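Local structure of soluble lytic murein transglycosylase (Pseudomonas aeruginosa, 5OHU) at residues 134-138 with 139-143; 146-149 with 150-153; 163-166 with 167-171. The protein cleaves the glycan strands of peptidoglycan as a lytic transglycosylase, taking part in both exolytic and endolytic turnover of the bacterial cell wall. All coordinates share one frame; numbering follows the deposited sequence.

Interaction 1. Residues 134-138 with 139-143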
loop_
_atom_site.group_PDB
_atom_site.type_symbol
_atom_site.label_atom_id
_atom_site.label_comp_id
_atom_site.label_asym_id
_atom_site.label_seq_id
_atom_site.Cartn_x
_atom_site.Cartn_y
_atom_site.Cartn_z
ATOM N N GLN A 134 30.231 -3.430 9.757
ATOM C CA GLN A 134 31.630 -3.848 9.709
ATOM C C GLN A 134 32.555 -2.675 10.000
ATOM O O GLN A 134 33.520 -2.801 10.767
ATOM C CB GLN A 134 31.969 -4.460 8.343
ATOM C CG GLN A 134 31.330 -5.825 8.063
ATOM C CD GLN A 134 31.640 -6.363 6.661
ATOM O OE1 GLN A 134 30.754 -6.879 5.974
ATOM N NE2 GLN A 134 32.894 -6.230 6.227
ATOM N N TYR A 135 32.275 -1.520 9.403
ATOM C CA TYR A 135 33.087 -0.345 9.695
ATOM C C TYR A 135 33.078 -0.036 11.191
ATOM O O TYR A 135 34.120 0.281 11.779
ATOM C CB TYR A 135 32.581 0.863 8.909
ATOM C CG TYR A 135 33.176 2.161 9.402
ATOM C CD1 TYR A 135 34.393 2.618 8.899
ATOM C CD2 TYR A 135 32.549 2.912 10.382
ATOM C CE1 TYR A 135 34.953 3.781 9.354
ATOM C CE2 TYR A 135 33.100 4.094 10.842
ATOM C CZ TYR A 135 34.302 4.512 10.329
ATOM O OH TYR A 135 34.873 5.681 10.756
ATOM N N GLN A 136 31.897 -0.069 11.811
ATOM C CA GLN A 136 31.828 0.219 13.238
ATOM C C GLN A 136 32.634 -0.794 14.042
ATOM O O GLN A 136 33.358 -0.412 14.965
ATOM C CB GLN A 136 30.374 0.261 13.710
ATOM C CG GLN A 136 29.566 1.353 13.046
ATOM C CD GLN A 136 28.092 1.290 13.364
ATOM O OE1 GLN A 136 27.497 2.295 13.751
ATOM N NE2 GLN A 136 27.486 0.111 13.200
ATOM N N LEU A 137 32.551 -2.085 13.692
ATOM C CA LEU A 137 33.288 -3.080 14.468
ATOM C C LEU A 137 34.791 -2.857 14.366
ATOM O O LEU A 137 35.509 -2.977 15.364
ATOM C CB LEU A 137 32.927 -4.502 14.029
ATOM C CG LEU A 137 31.534 -4.967 14.436
ATOM C CD1 LEU A 137 31.397 -6.463 14.217
ATOM C CD2 LEU A 137 31.293 -4.605 15.870
ATOM N N GLY A 138 35.286 -2.513 13.182
ATOM C CA GLY A 138 36.713 -2.296 13.053
ATOM C C GLY A 138 37.223 -0.894 13.314
ATOM O O GLY A 138 38.418 -0.647 13.119
ATOM N N HIS A 139 36.382 0.049 13.734
ATOM C CA HIS A 139 36.844 1.422 13.933
ATOM C C HIS A 139 36.388 1.968 15.274
ATOM O O HIS A 139 35.943 3.113 15.375
ATOM C CB HIS A 139 36.379 2.337 12.803
ATOM C CG HIS A 139 37.049 2.060 11.495
ATOM N ND1 HIS A 139 36.699 0.994 10.691
ATOM C CD2 HIS A 139 38.053 2.703 10.854
ATOM C CE1 HIS A 139 37.458 0.996 9.610
ATOM N NE2 HIS A 139 38.285 2.025 9.681
ATOM N N GLY A 140 36.490 1.154 16.322
ATOM C CA GLY A 140 36.218 1.624 17.670
ATOM C C GLY A 140 34.780 1.998 17.959
ATOM O O GLY A 140 34.527 2.818 18.845
ATOM N N GLN A 141 33.828 1.422 17.232
ATOM C CA GLN A 141 32.418 1.645 17.515
ATOM C C GLN A 141 31.744 0.307 17.784
ATOM O O GLN A 141 30.730 -0.025 17.158
ATOM C CB GLN A 141 31.745 2.373 16.351
ATOM C CG GLN A 141 31.684 3.880 16.496
ATOM C CD GLN A 141 30.926 4.540 15.358
ATOM O OE1 GLN A 141 31.524 5.002 14.393
ATOM N NE2 GLN A 141 29.600 4.580 15.464
ATOM N N LYS A 142 32.307 -0.470 18.713
ATOM C CA LYS A 142 31.846 -1.841 18.916
ATOM C C LYS A 142 30.426 -1.875 19.451
ATOM O O LYS A 142 29.594 -2.663 18.988
ATOM C CB LYS A 142 32.786 -2.583 19.862
ATOM C CG LYS A 142 34.114 -2.879 19.237
ATOM C CD LYS A 142 34.739 -4.104 19.824
ATOM C CE LYS A 142 35.936 -4.522 18.993
ATOM N NZ LYS A 142 35.505 -5.005 17.653
ATOM N N ALA A 143 30.133 -1.034 20.439
ATOM C CA ALA A 143 28.794 -1.016 21.004
ATOM C C ALA A 143 27.764 -0.692 19.937
ATOM O O ALA A 143 26.713 -1.336 19.862
ATOM C CB ALA A 143 28.724 -0.015 22.157
#
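Y135 and H139 stack on each other at the short turn of the helical hairpin formed by helix 126-138 and helix 142-153, where backbone carbonyls of the first helix find their donors in the connection. The two rings form an offset stack, planes 18° apart and centroids 4.1 Å from each other, with Y135 CE1 over the middle of the imidazole. H139 is fixed in rotation as well, because its ND1 donates to Y135 O at 2.9 Å, in the carbonyl plane and on a lone pair. W112 adds an edge-to-face partner to the imidazole.

Q136 O takes two donors. G140, with positive phi, turns the chain just before Q141, letting Q141 N reach Q136 O at 3.0 Å. This is a Schellman-like end in which only the 6-to-1 bond is made, since G140 N stands 4.4 Å from L137 O. H139 N comes to Q136 O from above the carbonyl plane at 3.3 Å.

L137 O is served instead by a side chain, that of K142, which is bent at its last torsion (chi4 -68°) and also forms a salt bridge with E173. Q136 and Q141 pack through their aliphatic parts, CB to CB, with amide planes steeply inclined; Q136 NE2 is satisfied by T148 OG1. K142 NZ donates to L137 O at 3.1 Å, tilted 29° from the carbonyl plane.

Interaction 2. Residues 146-149 with 150-153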
loop_
_atom_site.group_PDB
_atom_site.type_symbol
_atom_site.label_atom_id
_atom_site.label_comp_id
_atom_site.label_asym_id
_atom_site.label_seq_id
_atom_site.Cartn_x
_atom_site.Cartn_y
_atom_site.Cartn_z
ATOM N N TYR A 146 27.693 -3.754 17.443
ATOM C CA TYR A 146 26.843 -4.807 17.985
ATOM C C TYR A 146 25.371 -4.468 17.781
ATOM O O TYR A 146 24.580 -5.308 17.337
ATOM C CB TYR A 146 27.155 -5.034 19.469
ATOM C CG TYR A 146 28.537 -5.615 19.763
ATOM C CD1 TYR A 146 29.425 -5.912 18.742
ATOM C CD2 TYR A 146 28.936 -5.883 21.065
ATOM C CE1 TYR A 146 30.667 -6.444 19.003
ATOM C CE2 TYR A 146 30.179 -6.417 21.339
ATOM C CZ TYR A 146 31.044 -6.694 20.301
ATOM O OH TYR A 146 32.294 -7.225 20.550
ATOM N N ALA A 147 24.983 -3.227 18.061
ATOM C CA ALA A 147 23.585 -2.873 17.867
ATOM C C ALA A 147 23.194 -2.914 16.397
ATOM O O ALA A 147 22.042 -3.212 16.071
ATOM C CB ALA A 147 23.295 -1.499 18.453
ATOM N N THR A 148 24.125 -2.618 15.490
ATOM C CA THR A 148 23.801 -2.741 14.074
ATOM C C THR A 148 23.657 -4.204 13.674
ATOM O O THR A 148 22.729 -4.566 12.943
ATOM C CB THR A 148 24.874 -2.061 13.222
ATOM O OG1 THR A 148 25.013 -0.697 13.632
ATOM C CG2 THR A 148 24.497 -2.112 11.737
ATOM N N SER A 149 24.574 -5.054 14.144
ATOM C CA SER A 149 24.497 -6.483 13.863
ATOM C C SER A 149 23.166 -7.070 14.320
ATOM O O SER A 149 22.481 -7.759 13.555
ATOM C CB SER A 149 25.653 -7.215 14.549
ATOM O OG SER A 149 26.898 -6.711 14.133
ATOM N N GLU A 150 22.790 -6.818 15.575
ATOM C CA GLU A 150 21.582 -7.430 16.118
ATOM C C GLU A 150 20.350 -6.991 15.347
ATOM O O GLU A 150 19.496 -7.817 15.006
ATOM C CB GLU A 150 21.441 -7.088 17.598
ATOM C CG GLU A 150 20.325 -7.834 18.296
ATOM C CD GLU A 150 20.532 -7.899 19.790
ATOM O OE1 GLU A 150 21.670 -8.184 20.224
ATOM O OE2 GLU A 150 19.560 -7.660 20.531
ATOM N N ARG A 151 20.255 -5.697 15.038
ATOM C CA ARG A 151 19.114 -5.196 14.274
ATOM C C ARG A 151 19.038 -5.841 12.890
ATOM O O ARG A 151 17.951 -6.181 12.408
ATOM C CB ARG A 151 19.202 -3.673 14.152
ATOM C CG ARG A 151 18.061 -3.042 13.365
ATOM C CD ARG A 151 18.283 -1.546 13.137
ATOM N NE ARG A 151 19.435 -1.263 12.275
ATOM C CZ ARG A 151 19.384 -1.181 10.944
ATOM N NH1 ARG A 151 18.236 -1.365 10.297
ATOM N NH2 ARG A 151 20.489 -0.914 10.255
ATOM N N LEU A 152 20.173 -5.988 12.218
ATOM C CA LEU A 152 20.152 -6.666 10.932
ATOM C C LEU A 152 19.999 -8.167 11.090
ATOM O O LEU A 152 19.565 -8.835 10.144
ATOM C CB LEU A 152 21.423 -6.355 10.138
ATOM C CG LEU A 152 21.432 -4.898 9.684
ATOM C CD1 LEU A 152 22.874 -4.408 9.505
ATOM C CD2 LEU A 152 20.640 -4.775 8.410
ATOM N N TRP A 153 20.367 -8.706 12.255
ATOM C CA TRP A 153 20.257 -10.139 12.481
ATOM C C TRP A 153 18.817 -10.528 12.783
ATOM O O TRP A 153 18.358 -11.590 12.343
ATOM C CB TRP A 153 21.187 -10.568 13.624
ATOM C CG TRP A 153 20.929 -11.972 14.097
ATOM C CD1 TRP A 153 20.151 -12.360 15.157
ATOM C CD2 TRP A 153 21.438 -13.176 13.510
ATOM N NE1 TRP A 153 20.149 -13.726 15.265
ATOM C CE2 TRP A 153 20.927 -14.255 14.265
ATOM C CE3 TRP A 153 22.269 -13.445 12.411
ATOM C CZ2 TRP A 153 21.207 -15.581 13.954
ATOM C CZ3 TRP A 153 22.550 -14.754 12.100
ATOM C CH2 TRP A 153 22.026 -15.813 12.872
HETATM O O HOH W 1 21.027 -0.235 14.606
#
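Successive turns of one alpha helix, 142-153, bring T148 and L152 together, side chains lying alongside each other and pointing the same way. Their methyls meet, T148 CG2 at 3.6 Å from L152 CD1. The threonine presents this methyl because CG2 lies opposite the backbone N while OG1 sits beside it (chi1 -56°), a position from which the hydroxyl bonds back to E144 O as well as to Q136. L152 CD1 also rests 3.4 Å from T148 O, so the leucine packs against the very carbonyl to which L152 N bonds at 3.0 Å.

The same four-residue spacing gives the remaining bonds of the ladder. E150 N meets Y146 O at 2.9 Å almost straight on, and R151 N takes A147 O at 3.2 Å. W153 N lies 2.7 Å from S149 O, but the bond is bent to 132° at the hydrogen, and the amide makes a second, weak bond to E150 O. S149 OG is satisfied by G145 O, one turn earlier.

On the outer side, R151 bends at chi3 (66°), and its NE donates to a water at 3.0 Å that returns a weak bond to A147 O.

Three helices pack against one another here: L152 lies on T126, D129 and C130 of helix 126-138, and S149 and L152 both meet L166 of helix 161-172.

Interaction 3. Residues 163-166 with 167-171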
loop_
_atom_site.group_PDB
_atom_site.type_symbol
_atom_site.label_atom_id
_atom_site.label_comp_id
_atom_site.label_asym_id
_atom_site.label_seq_id
_atom_site.Cartn_x
_atom_site.Cartn_y
_atom_site.Cartn_z
ATOM N N CYS A 163 26.190 -9.082 5.132
ATOM C CA CYS A 163 25.644 -9.309 6.468
ATOM C C CYS A 163 26.174 -10.602 7.060
ATOM O O CYS A 163 26.468 -10.670 8.260
ATOM C CB CYS A 163 24.124 -9.303 6.418
ATOM S SG CYS A 163 23.496 -7.778 5.685
ATOM N N ASP A 164 26.337 -11.625 6.228
ATOM C CA ASP A 164 26.992 -12.844 6.693
ATOM C C ASP A 164 28.379 -12.547 7.255
ATOM O O ASP A 164 28.774 -13.094 8.292
ATOM C CB ASP A 164 27.084 -13.853 5.550
ATOM C CG ASP A 164 26.964 -15.269 6.030
ATOM O OD1 ASP A 164 25.823 -15.699 6.299
ATOM O OD2 ASP A 164 28.009 -15.943 6.159
ATOM N N THR A 165 29.119 -11.651 6.604
ATOM C CA THR A 165 30.424 -11.252 7.122
ATOM C C THR A 165 30.289 -10.536 8.465
ATOM O O THR A 165 31.028 -10.815 9.416
ATOM C CB THR A 165 31.114 -10.356 6.102
ATOM O OG1 THR A 165 31.490 -11.147 4.974
ATOM C CG2 THR A 165 32.348 -9.693 6.711
ATOM N N LEU A 166 29.341 -9.604 8.555
ATOM C CA LEU A 166 29.095 -8.898 9.808
ATOM C C LEU A 166 28.707 -9.870 10.911
ATOM O O LEU A 166 29.266 -9.831 12.015
ATOM C CB LEU A 166 27.990 -7.863 9.603
ATOM C CG LEU A 166 27.580 -7.046 10.831
ATOM C CD1 LEU A 166 28.731 -6.151 11.289
ATOM C CD2 LEU A 166 26.356 -6.214 10.514
ATOM N N PHE A 167 27.738 -10.747 10.625
ATOM C CA PHE A 167 27.306 -11.731 11.609
ATOM C C PHE A 167 28.480 -12.592 12.047
ATOM O O PHE A 167 28.627 -12.886 13.235
ATOM C CB PHE A 167 26.190 -12.617 11.039
ATOM C CG PHE A 167 24.947 -11.859 10.618
ATOM C CD1 PHE A 167 24.655 -10.600 11.153
ATOM C CD2 PHE A 167 24.075 -12.418 9.674
ATOM C CE1 PHE A 167 23.520 -9.906 10.759
ATOM C CE2 PHE A 167 22.941 -11.753 9.283
ATOM C CZ PHE A 167 22.648 -10.480 9.827
ATOM N N GLY A 168 29.320 -13.006 11.085
ATOM C CA GLY A 168 30.551 -13.712 11.419
ATOM C C GLY A 168 31.433 -12.948 12.391
ATOM O O GLY A 168 31.951 -13.515 13.357
ATOM N N LEU A 169 31.647 -11.655 12.137
ATOM C CA LEU A 169 32.447 -10.870 13.074
ATOM C C LEU A 169 31.763 -10.793 14.426
ATOM O O LEU A 169 32.406 -10.916 15.476
ATOM C CB LEU A 169 32.684 -9.468 12.534
ATOM C CG LEU A 169 33.525 -9.410 11.273
ATOM C CD1 LEU A 169 33.463 -7.992 10.717
ATOM C CD2 LEU A 169 34.957 -9.826 11.589
ATOM N N TRP A 170 30.448 -10.597 14.402
ATOM C CA TRP A 170 29.651 -10.472 15.613
ATOM C C TRP A 170 29.659 -11.776 16.407
ATOM O O TRP A 170 29.860 -11.777 17.626
ATOM C CB TRP A 170 28.248 -10.074 15.174
ATOM C CG TRP A 170 27.245 -9.753 16.182
ATOM C CD1 TRP A 170 27.331 -8.822 17.177
ATOM C CD2 TRP A 170 25.923 -10.286 16.233
ATOM N NE1 TRP A 170 26.142 -8.772 17.869
ATOM C CE2 TRP A 170 25.266 -9.668 17.311
ATOM C CE3 TRP A 170 25.238 -11.254 15.486
ATOM C CZ2 TRP A 170 23.954 -9.981 17.662
ATOM C CZ3 TRP A 170 23.936 -11.559 15.831
ATOM C CH2 TRP A 170 23.305 -10.920 16.909
ATOM N N GLN A 171 29.454 -12.900 15.722
ATOM C CA GLN A 171 29.588 -14.205 16.361
ATOM C C GLN A 171 31.006 -14.429 16.880
ATOM O O GLN A 171 31.195 -15.011 17.953
ATOM C CB GLN A 171 29.201 -15.300 15.369
ATOM C CG GLN A 171 29.347 -16.715 15.884
ATOM C CD GLN A 171 29.005 -17.735 14.822
ATOM O OE1 GLN A 171 29.370 -17.579 13.655
ATOM N NE2 GLN A 171 28.279 -18.777 15.213
#
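F167 folds its ring back over the carbonyl of C163, one turn earlier in the alpha helix 161-172, so that the same oxygen is met by both the amide and the ring of a single residue. The hydrogen bond from F167 N to C163 O is short, 2.7 Å, and nearly linear, with 176° at the hydrogen. C163 O also lies over one face of the phenyl group, displaced to the rim and nearest CG, at 3.0 Å. Farther out across the same ring, C163 CB makes a CH-pi contact, 4.2 Å from the centroid and 27° off the ring normal. With CG beside the backbone N and opposite the carbonyl carbon (chi1 -60°), the ring comes to lie over C163 O.

The next shell is the regular ladder of the helix. G168 N bonds to D164 O and L169 N to T165 O, while W170 N meets L166 O at 2.8 Å almost head-on. L169 lays CG against T165 O at 3.4 Å, covering the carbonyl that its own amide engages. L166 touches F167 N with its CB, although the side chain as a whole turns outward, and the ring of W170 leads away while its CB stays close.

What positions these groups comes from neighbouring helices. C163 is tied by its disulfide to C130 of helix 126-138, consistent with a fixed position for CB against the ring face. F167 is met edge-to-face by W153 and also touches R184 of helix 178-190, so the ring is confined from outside the helix as well. L169 packs on L137 of helix 126-138.

W170 CB lies 3.3 Å from L166 O, the acceptor of its own amide N.

How the interactions relate
The three contacts follow one another along the chain and fold into a single bundle of helices 126-138, 142-153 and 161-172. Interactions 2 and 3 are the closest, centres about 9 Å apart, and their interface is rich in aromatics: W153 CE3 lies 3.4 Å from F167 CD2, and S149 CB lies 3.4 Å from W170 CG. Interaction 1 stands about 12 Å from the centre of each. It meets 146-153 through L137 CD2 and Y146 CD1, 3.7 Å apart, and 163-171 through L137 CD1 and L166 CD1, 4.0 Å apart. Bound phosphate, probably from the crystallisation liquor, lies about 3 Å from the side chains of Q141 and D164 and about 4 Å from that of W153.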